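Local coordinates for protein prgH (Salmonella enterica subsp. enterica serovar Typhimurium, PDB 4G2S) that forms part of the basal body of the Salmonella type III secretion system, to which it contributes this FHA-type domain, at residues T25-F30 with N62-V67; I74-L79 with T93-G98; Y7-L12 with F21-G26; N13-G18 with F53-H58. All coordinates share one frame; numbering follows the deposited sequence.

Interaction 1 of 4, residues T25-F30 with N62-V67; sequences TGRTLF and NFEIQV
Strand 26-30 runs antiparallel to strand 63-67. Three hydrogen-bonded pairs join them: Gly-26 with Val-67, Thr-28 with Ile-65 and Phe-30 with Phe-63. Each pair has a bond in both directions; Thr-28 N to Ile-65 O measures 2.8 Å. CA-H...O contacts come from both segments, such as Glu-64 CA to Thr-28 O and Arg-27 CA to Ile-65 O. Arg-27 and Glu-64 lie diagonally on one face of the sheet. The CB of Arg-27 lies 4.0 Å from Glu-64 OE2. Its CG, anti to the backbone N, lies 3.0 Å from Glu-64 OE2. The chain then bends at chi2 (-143°) and chi3, and CD lies beside both carboxylate oxygens. NE and CZ lie 4.0 and 3.9 Å from Glu-64 OE1. NH1 meets Glu-64 OE1 from above the carboxylate plane, a salt bridge of 3.1 Å, and also bonds Gly-18 O of the second subunit. The two flat groups stand 88° apart. Glu-64 OE1 also pairs with Arg-10 of the second subunit, so two arginines share it. Strand 63-67 is the central strand of the mixed sheet in the FHA-type beta sandwich, with strand 26-33 beside it. The sheet's other face looks into the core. There Phe-30 CB sits over a face of the Phe-63 ring, 3.7 Å from the ring centroid. The rings are nearly parallel but slid apart. Ile-102 of the opposite sheet touches the Phe-63 ring.

Interaction 2 of 4, residues I74-L79 with T93-G98; sequences IILHEL and TPIQVG
This contact spans the interior between the two sheets of the FHA-type beta sandwich. Strand 74-79 belongs to the mixed sheet and strand 95-97 to the antiparallel one. Their axes come within 9.7 Å, at 21° between their directions. No hydrogen bond joins the two segments directly; the contact is mostly side chain on side chain. Leu-76 has its CG anti to the backbone N (chi1 -172°), which carries CD1 across the gap. CD1 meets two methyls tip to tip: Val-97 CG2 at 3.9 Å and Ile-95 CG2 at 4.0 Å. Val-97 presents its two methyls to different partners. While CG2 faces Leu-76, CG1 lies beside the extended chain of Glu-78, 4.1 Å from Glu-78 CG. The Glu-78 and Val-97 side chains slide past each other in opposite directions. The carboxylate of Glu-78 is directed to Arg-87, where OE2 forms a salt bridge. The same Arg-87 NH2 bonds the backbone O of Gln-96, so one guanidinium nitrogen links both segments. Phe-63 of the adjacent strand touches Leu-76 and Val-97 and continues the apolar layer. The salt bridge borders this layer here. Aliphatic tips meeting between two sheets are typical of the face-to-face packing of a beta sandwich.

Interaction 3 of 4, residues Y7-L12 with F21-G26; sequences YIVRLL and FPLLTG
The beta hairpin of strands 7-11 and 20-22 lies at one edge of the antiparallel sheet in this FHA-type beta sandwich. Backbone bonds come first. Val-9 and Phe-21 form a hydrogen-bonded antiparallel pair. Both of its bonds are short and fairly straight: Val-9 N to Phe-21 O is 2.7 Å, and Phe-21 N to Val-9 O is 2.7 Å at an N-H...O angle of 170°. Ile-8 and Pro-22 make the adjoining non-hydrogen-bonded pair. Ile-8 CA gives a CA-H...O contact to Phe-21 O. Beyond it, Leu-23 N bonds Tyr-7 O at 3.0 Å, in the carbonyl plane. Polar side chains take their partners outside the two segments. Tyr-7 OH bonds Ala-71 O. Arg-10 NH1 pairs with Glu-20, and its NH2 with Glu-64 of the third subunit, so the hairpin carries charge into the subunit interface. Apolar contacts line the face that looks into the core. Leu-23 has its CG anti to the carbonyl carbon (chi1 -66°), which places CD1 by Tyr-7 CB and CD2 by Val-9 CG2. Leu-23 CD1 lies 3.9 Å from Tyr-7 CB. Phe-21 is met at its edge by Leu-11, whose CG lies in the ring plane. Leu-11 CD1 is 3.8 Å from Phe-21 CE2. Phe-30 of the facing sheet touches Val-9, Phe-21 and Leu-23. The tightest of the apolar contacts is between Val-9 CG2 and Leu-23 CD2, at 3.5 Å, closer than usual for two methyl groups.

Interaction 4 of 4, residues N13-G18 with F53-H58; sequences NSSLNG and FIPLDH
Strand 51-55 reaches the hairpin loop 13-18 at its C-terminal end, and the chain then leaves the sheet. Ile-54 is the first residue to touch. Its CG2, anti to the backbone N, lies 4.1 Å from Ser-14 OG. Pro-55 comes next and meets the loop with its ring. Pro-55 CD lies 3.6 Å from Leu-16 CD1, and the two side chains cross at about a right angle. Pro-55 CG is 3.5 Å from Ser-15 OG. The carbonyl of Pro-55 faces Ser-14, with its O 3.9 Å from Ser-14 CB. Leu-56 follows, with CG anti to the backbone N (chi1 -161°). Its CD1 reaches Ser-14 CB at 3.8 Å. No hydrogen bond crosses between the segments. The loop is shaped by its own bonds. A type I beta turn runs from Ser-14 to Asn-17, closed by Asn-17 N to Ser-14 O. Ser-14 OG sits in the crowded position between backbone N and carbonyl carbon (chi1 88°). There it donates to Asn-13 O at 2.6 Å and accepts from Leu-16 N at 3.1 Å, an ST turn. The two bonds fix the rotation of the hydroxyl, which lies near Ile-54. In the third subunit, Asn-62 bonds the backbone oxygens of Ser-15 and Asn-17. Within the chain, Ile-54 packs on Phe-30 of strand 26-33, Leu-11 of strand 7-11 and Leu-100 of strand 100-106, while Phe-53 lies against helix 35-41.

Overall arrangement
All four contacts belong to one FHA-type beta sandwich. Interaction 1 lies in the mixed sheet, and interaction 3 in the antiparallel sheet facing it. Their centres are about 9 Å apart, and they share Thr-25 and Gly-26. Interaction 2 spans the two sheets, about 10 Å between centres from interaction 1. Interaction 4 joins the hairpin loop to the edge strand 51-55, with its centre about 17 Å from that of interaction 1. Along the chain, interactions 3 and 4 alternate, interactions 1 and 4 cross, and interaction 2 comes last. Interactions 3 and 4 touch the third subunit and interaction 1 the second, consistent with copies packing side by side through two different surfaces.

Interaction 1 of 4, residues T25-F30 with N62-V67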
# COMPACT_ATOMS: atom_id res chain seq x y z
N THR A 25 12.92 -19.95 16.80
CA THR A 25 12.75 -21.33 17.19
C THR A 25 11.38 -21.74 16.75
O THR A 25 10.41 -21.00 16.94
CB THR A 25 12.84 -21.48 18.71
OG1 THR A 25 14.03 -20.84 19.13
CG2 THR A 25 12.89 -22.95 19.11
N GLY A 26 11.29 -22.94 16.18
CA GLY A 26 10.02 -23.41 15.65
C GLY A 26 10.00 -23.31 14.13
O GLY A 26 11.03 -23.53 13.48
N ARG A 27 8.83 -22.98 13.58
CA ARG A 27 8.54 -23.02 12.14
C ARG A 27 8.47 -21.62 11.57
O ARG A 27 7.71 -20.83 12.06
CB ARG A 27 7.19 -23.70 11.89
CG ARG A 27 6.53 -23.34 10.53
CD ARG A 27 4.98 -23.21 10.54
NE ARG A 27 4.43 -21.83 10.47
CZ ARG A 27 3.44 -21.38 9.66
NH1 ARG A 27 2.82 -22.17 8.73
NH2 ARG A 27 3.05 -20.11 9.75
N THR A 28 9.26 -21.36 10.52
CA THR A 28 9.15 -20.13 9.74
C THR A 28 8.75 -20.49 8.31
O THR A 28 9.40 -21.32 7.70
CB THR A 28 10.48 -19.35 9.76
OG1 THR A 28 10.87 -19.16 11.13
CG2 THR A 28 10.30 -18.00 9.16
N LEU A 29 7.69 -19.86 7.85
CA LEU A 29 7.19 -19.92 6.44
C LEU A 29 7.77 -18.86 5.51
O LEU A 29 7.80 -17.65 5.83
CB LEU A 29 5.70 -19.79 6.41
CG LEU A 29 4.94 -19.93 5.04
CD1 LEU A 29 5.16 -21.32 4.51
CD2 LEU A 29 3.41 -19.64 5.25
N PHE A 30 8.18 -19.34 4.36
CA PHE A 30 8.63 -18.57 3.24
C PHE A 30 7.67 -18.82 2.08
O PHE A 30 7.58 -19.91 1.53
CB PHE A 30 10.08 -18.92 2.87
CG PHE A 30 11.05 -18.49 3.92
CD1 PHE A 30 11.26 -19.30 5.02
CD2 PHE A 30 11.63 -17.26 3.88
CE1 PHE A 30 12.12 -18.91 6.04
CE2 PHE A 30 12.53 -16.84 4.90
CZ PHE A 30 12.76 -17.68 5.97
N ASN A 62 6.93 -22.72 -1.98
CA ASN A 62 6.86 -22.27 -0.55
C ASN A 62 7.57 -23.31 0.30
O ASN A 62 7.57 -24.53 -0.07
CB ASN A 62 5.42 -22.14 -0.14
CG ASN A 62 4.65 -20.99 -0.90
OD1 ASN A 62 5.24 -20.28 -1.77
ND2 ASN A 62 3.40 -20.78 -0.54
N PHE A 63 8.14 -22.85 1.37
CA PHE A 63 8.79 -23.80 2.24
C PHE A 63 8.77 -23.35 3.70
O PHE A 63 8.60 -22.16 3.95
CB PHE A 63 10.22 -24.08 1.76
CG PHE A 63 11.14 -22.90 1.79
CD1 PHE A 63 11.93 -22.63 2.86
CD2 PHE A 63 11.24 -22.08 0.67
CE1 PHE A 63 12.85 -21.58 2.86
CE2 PHE A 63 12.13 -21.03 0.65
CZ PHE A 63 12.91 -20.72 1.76
N GLU A 64 8.94 -24.29 4.64
CA GLU A 64 9.12 -23.98 6.05
C GLU A 64 10.46 -24.43 6.49
O GLU A 64 10.91 -25.53 6.17
CB GLU A 64 8.05 -24.61 6.95
CG GLU A 64 6.61 -24.46 6.45
CD GLU A 64 5.59 -24.86 7.51
OE1 GLU A 64 4.42 -24.48 7.42
OE2 GLU A 64 5.99 -25.48 8.53
N ILE A 65 11.08 -23.60 7.29
CA ILE A 65 12.25 -23.98 8.07
C ILE A 65 11.89 -24.22 9.53
O ILE A 65 11.20 -23.40 10.19
CB ILE A 65 13.40 -22.96 7.90
CG1 ILE A 65 13.76 -22.92 6.42
CG2 ILE A 65 14.59 -23.36 8.79
CD1 ILE A 65 15.09 -22.30 6.12
N GLN A 66 12.30 -25.41 10.01
CA GLN A 66 12.04 -25.81 11.39
C GLN A 66 13.34 -25.94 12.18
O GLN A 66 14.19 -26.72 11.79
CB GLN A 66 11.34 -27.16 11.44
CG GLN A 66 10.84 -27.49 12.81
CD GLN A 66 10.00 -28.77 12.87
OE1 GLN A 66 9.57 -29.30 11.86
NE2 GLN A 66 9.74 -29.23 14.08
N VAL A 67 13.43 -25.23 13.29
CA VAL A 67 14.64 -25.15 14.13
C VAL A 67 14.16 -25.73 15.44
O VAL A 67 13.31 -25.07 16.11
CB VAL A 67 15.10 -23.70 14.34
CG1 VAL A 67 16.24 -23.59 15.34
CG2 VAL A 67 15.45 -23.00 13.02

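Interaction 2 of 4, residues I74-L79 with T93-G98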
# COMPACT_ATOMS: atom_id res chain seq x y z
N ILE A 74 18.19 -29.05 11.85
CA ILE A 74 17.46 -28.14 10.94
C ILE A 74 16.79 -28.86 9.79
O ILE A 74 17.46 -29.51 8.95
CB ILE A 74 18.32 -26.97 10.34
CG1 ILE A 74 18.93 -26.10 11.44
CG2 ILE A 74 17.45 -26.05 9.49
CD1 ILE A 74 20.10 -25.26 10.97
N ILE A 75 15.47 -28.66 9.71
CA ILE A 75 14.62 -29.35 8.77
C ILE A 75 13.94 -28.36 7.83
O ILE A 75 13.36 -27.41 8.29
CB ILE A 75 13.55 -30.18 9.51
CG1 ILE A 75 14.23 -31.22 10.38
CG2 ILE A 75 12.65 -30.93 8.49
CD1 ILE A 75 14.97 -32.29 9.62
N LEU A 76 14.05 -28.60 6.54
CA LEU A 76 13.32 -27.80 5.60
C LEU A 76 12.14 -28.63 5.08
O LEU A 76 12.31 -29.81 4.70
CB LEU A 76 14.26 -27.34 4.52
CG LEU A 76 13.69 -26.30 3.51
CD1 LEU A 76 14.81 -25.41 3.12
CD2 LEU A 76 13.13 -27.09 2.36
N HIS A 77 10.94 -28.05 5.18
CA HIS A 77 9.75 -28.67 4.60
C HIS A 77 9.41 -27.96 3.34
O HIS A 77 9.03 -26.78 3.39
CB HIS A 77 8.61 -28.58 5.55
CG HIS A 77 8.90 -29.11 6.87
ND1 HIS A 77 8.83 -30.41 7.14
CD2 HIS A 77 9.22 -28.49 8.07
CE1 HIS A 77 9.10 -30.62 8.44
NE2 HIS A 77 9.34 -29.46 9.01
N GLU A 78 9.57 -28.62 2.20
CA GLU A 78 9.09 -28.10 0.92
C GLU A 78 7.64 -28.38 0.72
O GLU A 78 7.26 -29.55 0.71
CB GLU A 78 9.77 -28.80 -0.26
CG GLU A 78 11.18 -28.45 -0.48
CD GLU A 78 11.66 -28.74 -1.91
OE1 GLU A 78 10.92 -29.17 -2.84
OE2 GLU A 78 12.81 -28.45 -2.08
N LEU A 79 6.83 -27.34 0.45
CA LEU A 79 5.36 -27.49 0.35
C LEU A 79 4.89 -27.80 -1.06
O LEU A 79 5.12 -27.01 -1.96
CB LEU A 79 4.65 -26.25 0.86
CG LEU A 79 5.07 -25.89 2.30
CD1 LEU A 79 4.29 -24.66 2.80
CD2 LEU A 79 5.02 -26.97 3.33
N THR A 93 25.77 -23.86 3.49
CA THR A 93 25.83 -24.42 2.17
C THR A 93 24.56 -24.07 1.39
O THR A 93 23.45 -24.06 1.95
CB THR A 93 26.17 -25.96 2.23
OG1 THR A 93 25.49 -26.71 1.20
CG2 THR A 93 25.81 -26.56 3.56
N PRO A 94 24.73 -23.74 0.12
CA PRO A 94 23.62 -23.48 -0.75
C PRO A 94 22.59 -24.61 -0.75
O PRO A 94 22.92 -25.78 -0.98
CB PRO A 94 24.25 -23.37 -2.13
CG PRO A 94 25.71 -23.13 -1.92
CD PRO A 94 26.04 -23.60 -0.55
N ILE A 95 21.36 -24.24 -0.53
CA ILE A 95 20.21 -25.14 -0.47
C ILE A 95 19.30 -24.64 -1.60
O ILE A 95 18.89 -23.45 -1.60
CB ILE A 95 19.52 -24.96 0.89
CG1 ILE A 95 20.41 -25.45 2.03
CG2 ILE A 95 18.17 -25.64 0.92
CD1 ILE A 95 19.89 -25.05 3.42
N GLN A 96 19.00 -25.51 -2.54
CA GLN A 96 18.08 -25.22 -3.61
C GLN A 96 16.62 -25.59 -3.20
O GLN A 96 16.34 -26.74 -2.88
CB GLN A 96 18.47 -26.00 -4.85
CG GLN A 96 17.69 -25.59 -6.06
CD GLN A 96 18.41 -25.90 -7.36
OE1 GLN A 96 19.49 -26.54 -7.40
NE2 GLN A 96 17.79 -25.48 -8.44
N VAL A 97 15.73 -24.61 -3.19
CA VAL A 97 14.28 -24.86 -3.06
C VAL A 97 13.54 -24.34 -4.24
O VAL A 97 13.46 -23.12 -4.43
CB VAL A 97 13.71 -24.12 -1.79
CG1 VAL A 97 12.36 -24.67 -1.42
CG2 VAL A 97 14.63 -24.25 -0.62
N GLY A 98 12.93 -25.22 -5.03
CA GLY A 98 12.51 -24.83 -6.37
C GLY A 98 13.67 -24.08 -7.06
O GLY A 98 14.82 -24.58 -7.05

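Interaction 3 of 4, residues Y7-L12 with F21-G26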
# COMPACT_ATOMS: atom_id res chain seq x y z
N TYR A 7 19.74 -18.57 14.08
CA TYR A 7 20.12 -18.80 12.73
C TYR A 7 19.47 -17.77 11.82
O TYR A 7 18.48 -17.16 12.15
CB TYR A 7 19.70 -20.21 12.30
CG TYR A 7 20.35 -21.31 13.10
CD1 TYR A 7 21.65 -21.74 12.82
CD2 TYR A 7 19.67 -21.92 14.16
CE1 TYR A 7 22.26 -22.73 13.59
CE2 TYR A 7 20.26 -22.93 14.90
CZ TYR A 7 21.55 -23.33 14.61
OH TYR A 7 22.11 -24.32 15.36
N ILE A 8 20.07 -17.59 10.66
CA ILE A 8 19.61 -16.59 9.71
C ILE A 8 19.46 -17.29 8.38
O ILE A 8 20.29 -18.16 8.04
CB ILE A 8 20.66 -15.45 9.63
CG1 ILE A 8 20.60 -14.62 10.91
CG2 ILE A 8 20.42 -14.58 8.43
CD1 ILE A 8 21.70 -13.58 11.02
N VAL A 9 18.41 -16.94 7.63
CA VAL A 9 18.34 -17.38 6.25
C VAL A 9 18.81 -16.24 5.40
O VAL A 9 18.22 -15.16 5.47
CB VAL A 9 16.92 -17.71 5.80
CG1 VAL A 9 16.99 -18.22 4.34
CG2 VAL A 9 16.38 -18.76 6.69
N ARG A 10 19.81 -16.52 4.56
CA ARG A 10 20.29 -15.63 3.55
C ARG A 10 19.89 -16.11 2.15
O ARG A 10 20.08 -17.28 1.74
CB ARG A 10 21.83 -15.49 3.66
CG ARG A 10 22.39 -14.45 2.67
CD ARG A 10 23.91 -14.53 2.53
NE ARG A 10 24.43 -13.50 1.66
CZ ARG A 10 24.84 -12.28 2.03
NH1 ARG A 10 24.78 -11.85 3.29
NH2 ARG A 10 25.33 -11.47 1.09
N LEU A 11 19.39 -15.16 1.38
CA LEU A 11 19.08 -15.44 -0.05
C LEU A 11 20.34 -15.32 -0.88
O LEU A 11 21.15 -14.40 -0.68
CB LEU A 11 18.03 -14.46 -0.50
CG LEU A 11 16.71 -14.55 0.27
CD1 LEU A 11 15.72 -13.66 -0.47
CD2 LEU A 11 16.18 -15.90 0.45
N LEU A 12 20.58 -16.27 -1.77
CA LEU A 12 21.81 -16.25 -2.57
C LEU A 12 21.51 -16.01 -4.04
O LEU A 12 22.43 -15.96 -4.84
CB LEU A 12 22.58 -17.58 -2.43
CG LEU A 12 23.00 -18.05 -1.04
CD1 LEU A 12 23.84 -19.31 -1.19
CD2 LEU A 12 23.76 -16.95 -0.33
N PHE A 21 17.14 -13.11 6.76
CA PHE A 21 15.95 -13.18 7.58
C PHE A 21 16.25 -14.00 8.84
O PHE A 21 16.78 -15.15 8.77
CB PHE A 21 14.80 -13.84 6.85
CG PHE A 21 14.45 -13.17 5.56
CD1 PHE A 21 13.57 -12.11 5.53
CD2 PHE A 21 15.03 -13.60 4.39
CE1 PHE A 21 13.26 -11.48 4.32
CE2 PHE A 21 14.75 -12.94 3.18
CZ PHE A 21 13.84 -11.91 3.17
N PRO A 22 15.90 -13.44 10.00
CA PRO A 22 16.16 -14.18 11.24
C PRO A 22 15.15 -15.29 11.37
O PRO A 22 13.98 -15.11 11.08
CB PRO A 22 15.94 -13.13 12.34
CG PRO A 22 14.97 -12.16 11.78
CD PRO A 22 15.26 -12.14 10.26
N LEU A 23 15.59 -16.43 11.86
CA LEU A 23 14.69 -17.53 12.10
C LEU A 23 14.35 -17.63 13.58
O LEU A 23 15.22 -17.56 14.43
CB LEU A 23 15.32 -18.83 11.69
CG LEU A 23 15.65 -19.12 10.28
CD1 LEU A 23 16.44 -20.43 10.22
CD2 LEU A 23 14.35 -19.19 9.48
N LEU A 24 13.10 -17.80 13.87
CA LEU A 24 12.73 -18.12 15.27
C LEU A 24 12.76 -19.60 15.53
O LEU A 24 12.69 -20.44 14.63
CB LEU A 24 11.36 -17.54 15.61
CG LEU A 24 11.41 -16.21 16.34
CD1 LEU A 24 12.06 -16.36 17.73
CD2 LEU A 24 12.13 -15.13 15.53
N THR A 25 12.92 -19.95 16.80
CA THR A 25 12.75 -21.33 17.19
C THR A 25 11.38 -21.74 16.75
O THR A 25 10.41 -21.00 16.94
CB THR A 25 12.84 -21.48 18.71
OG1 THR A 25 14.03 -20.84 19.13
CG2 THR A 25 12.89 -22.95 19.11
N GLY A 26 11.29 -22.94 16.18
CA GLY A 26 10.02 -23.41 15.65
C GLY A 26 10.00 -23.31 14.13
O GLY A 26 11.03 -23.53 13.48

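Interaction 4 of 4, residues N13-G18 with F53-H58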
# COMPACT_ATOMS: atom_id res chain seq x y z
N ASN A 13 20.24 -15.90 -4.37
CA ASN A 13 19.73 -15.43 -5.65
C ASN A 13 18.39 -14.72 -5.46
O ASN A 13 18.04 -14.38 -4.31
CB ASN A 13 19.65 -16.55 -6.68
CG ASN A 13 18.52 -17.50 -6.42
OD1 ASN A 13 17.95 -17.52 -5.34
ND2 ASN A 13 18.27 -18.40 -7.37
N SER A 14 17.65 -14.53 -6.55
CA SER A 14 16.43 -13.67 -6.57
C SER A 14 16.79 -12.17 -6.57
O SER A 14 17.95 -11.77 -6.43
CB SER A 14 15.41 -14.01 -5.48
OG SER A 14 15.67 -13.29 -4.24
N SER A 15 15.77 -11.35 -6.79
CA SER A 15 15.91 -9.89 -6.74
C SER A 15 16.25 -9.37 -5.33
O SER A 15 16.72 -8.23 -5.16
CB SER A 15 14.62 -9.25 -7.25
OG SER A 15 13.60 -9.55 -6.32
N LEU A 16 16.04 -10.23 -4.33
CA LEU A 16 16.39 -9.94 -2.95
C LEU A 16 17.69 -10.62 -2.51
O LEU A 16 17.95 -10.78 -1.33
CB LEU A 16 15.25 -10.37 -2.04
CG LEU A 16 13.91 -9.66 -2.26
CD1 LEU A 16 13.02 -9.97 -1.08
CD2 LEU A 16 14.05 -8.16 -2.50
N ASN A 17 18.49 -11.05 -3.46
CA ASN A 17 19.87 -11.59 -3.18
C ASN A 17 20.59 -10.75 -2.14
O ASN A 17 20.69 -9.50 -2.24
CB ASN A 17 20.68 -11.63 -4.49
CG ASN A 17 22.02 -12.37 -4.36
OD1 ASN A 17 22.32 -12.95 -3.31
ND2 ASN A 17 22.80 -12.38 -5.43
N GLY A 18 20.98 -11.43 -1.07
CA GLY A 18 21.75 -10.85 0.02
C GLY A 18 20.85 -10.56 1.25
O GLY A 18 21.36 -10.34 2.35
N PHE A 53 7.70 -13.12 2.56
CA PHE A 53 7.41 -13.25 1.16
C PHE A 53 8.65 -12.95 0.40
O PHE A 53 9.26 -11.92 0.63
CB PHE A 53 6.34 -12.27 0.65
CG PHE A 53 6.20 -12.28 -0.82
CD1 PHE A 53 5.45 -13.27 -1.43
CD2 PHE A 53 6.87 -11.34 -1.63
CE1 PHE A 53 5.33 -13.29 -2.81
CE2 PHE A 53 6.76 -11.36 -3.00
CZ PHE A 53 5.98 -12.34 -3.59
N ILE A 54 9.04 -13.81 -0.53
CA ILE A 54 10.15 -13.61 -1.42
C ILE A 54 9.61 -13.61 -2.86
O ILE A 54 8.97 -14.57 -3.25
CB ILE A 54 11.15 -14.81 -1.32
CG1 ILE A 54 11.62 -14.91 0.12
CG2 ILE A 54 12.34 -14.65 -2.26
CD1 ILE A 54 12.46 -16.14 0.42
N PRO A 55 9.89 -12.56 -3.64
CA PRO A 55 9.47 -12.54 -5.05
C PRO A 55 10.38 -13.38 -5.95
O PRO A 55 11.61 -13.40 -5.78
CB PRO A 55 9.57 -11.06 -5.41
CG PRO A 55 10.70 -10.56 -4.60
CD PRO A 55 10.57 -11.32 -3.27
N LEU A 56 9.77 -14.18 -6.80
CA LEU A 56 10.50 -14.98 -7.77
C LEU A 56 9.56 -15.19 -8.97
O LEU A 56 8.44 -15.65 -8.81
CB LEU A 56 10.96 -16.31 -7.17
CG LEU A 56 12.09 -17.02 -7.91
CD1 LEU A 56 13.44 -16.30 -7.75
CD2 LEU A 56 12.21 -18.45 -7.40
N ASP A 57 10.01 -14.81 -10.15
CA ASP A 57 9.09 -14.77 -11.31
C ASP A 57 8.75 -16.19 -11.77
O ASP A 57 7.65 -16.43 -12.23
CB ASP A 57 9.65 -13.92 -12.44
CG ASP A 57 11.10 -14.26 -12.78
OD1 ASP A 57 11.68 -15.13 -12.08
OD2 ASP A 57 11.65 -13.64 -13.73
N HIS A 58 9.68 -17.13 -11.59
CA HIS A 58 9.51 -18.52 -12.03
C HIS A 58 10.11 -19.56 -11.08
O HIS A 58 11.22 -19.40 -10.54
CB HIS A 58 10.10 -18.66 -13.46
CG HIS A 58 10.27 -20.09 -13.93
ND1 HIS A 58 11.30 -20.85 -13.54
CD2 HIS A 58 9.52 -20.87 -14.83
CE1 HIS A 58 11.21 -22.07 -14.13
NE2 HIS A 58 10.13 -22.07 -14.93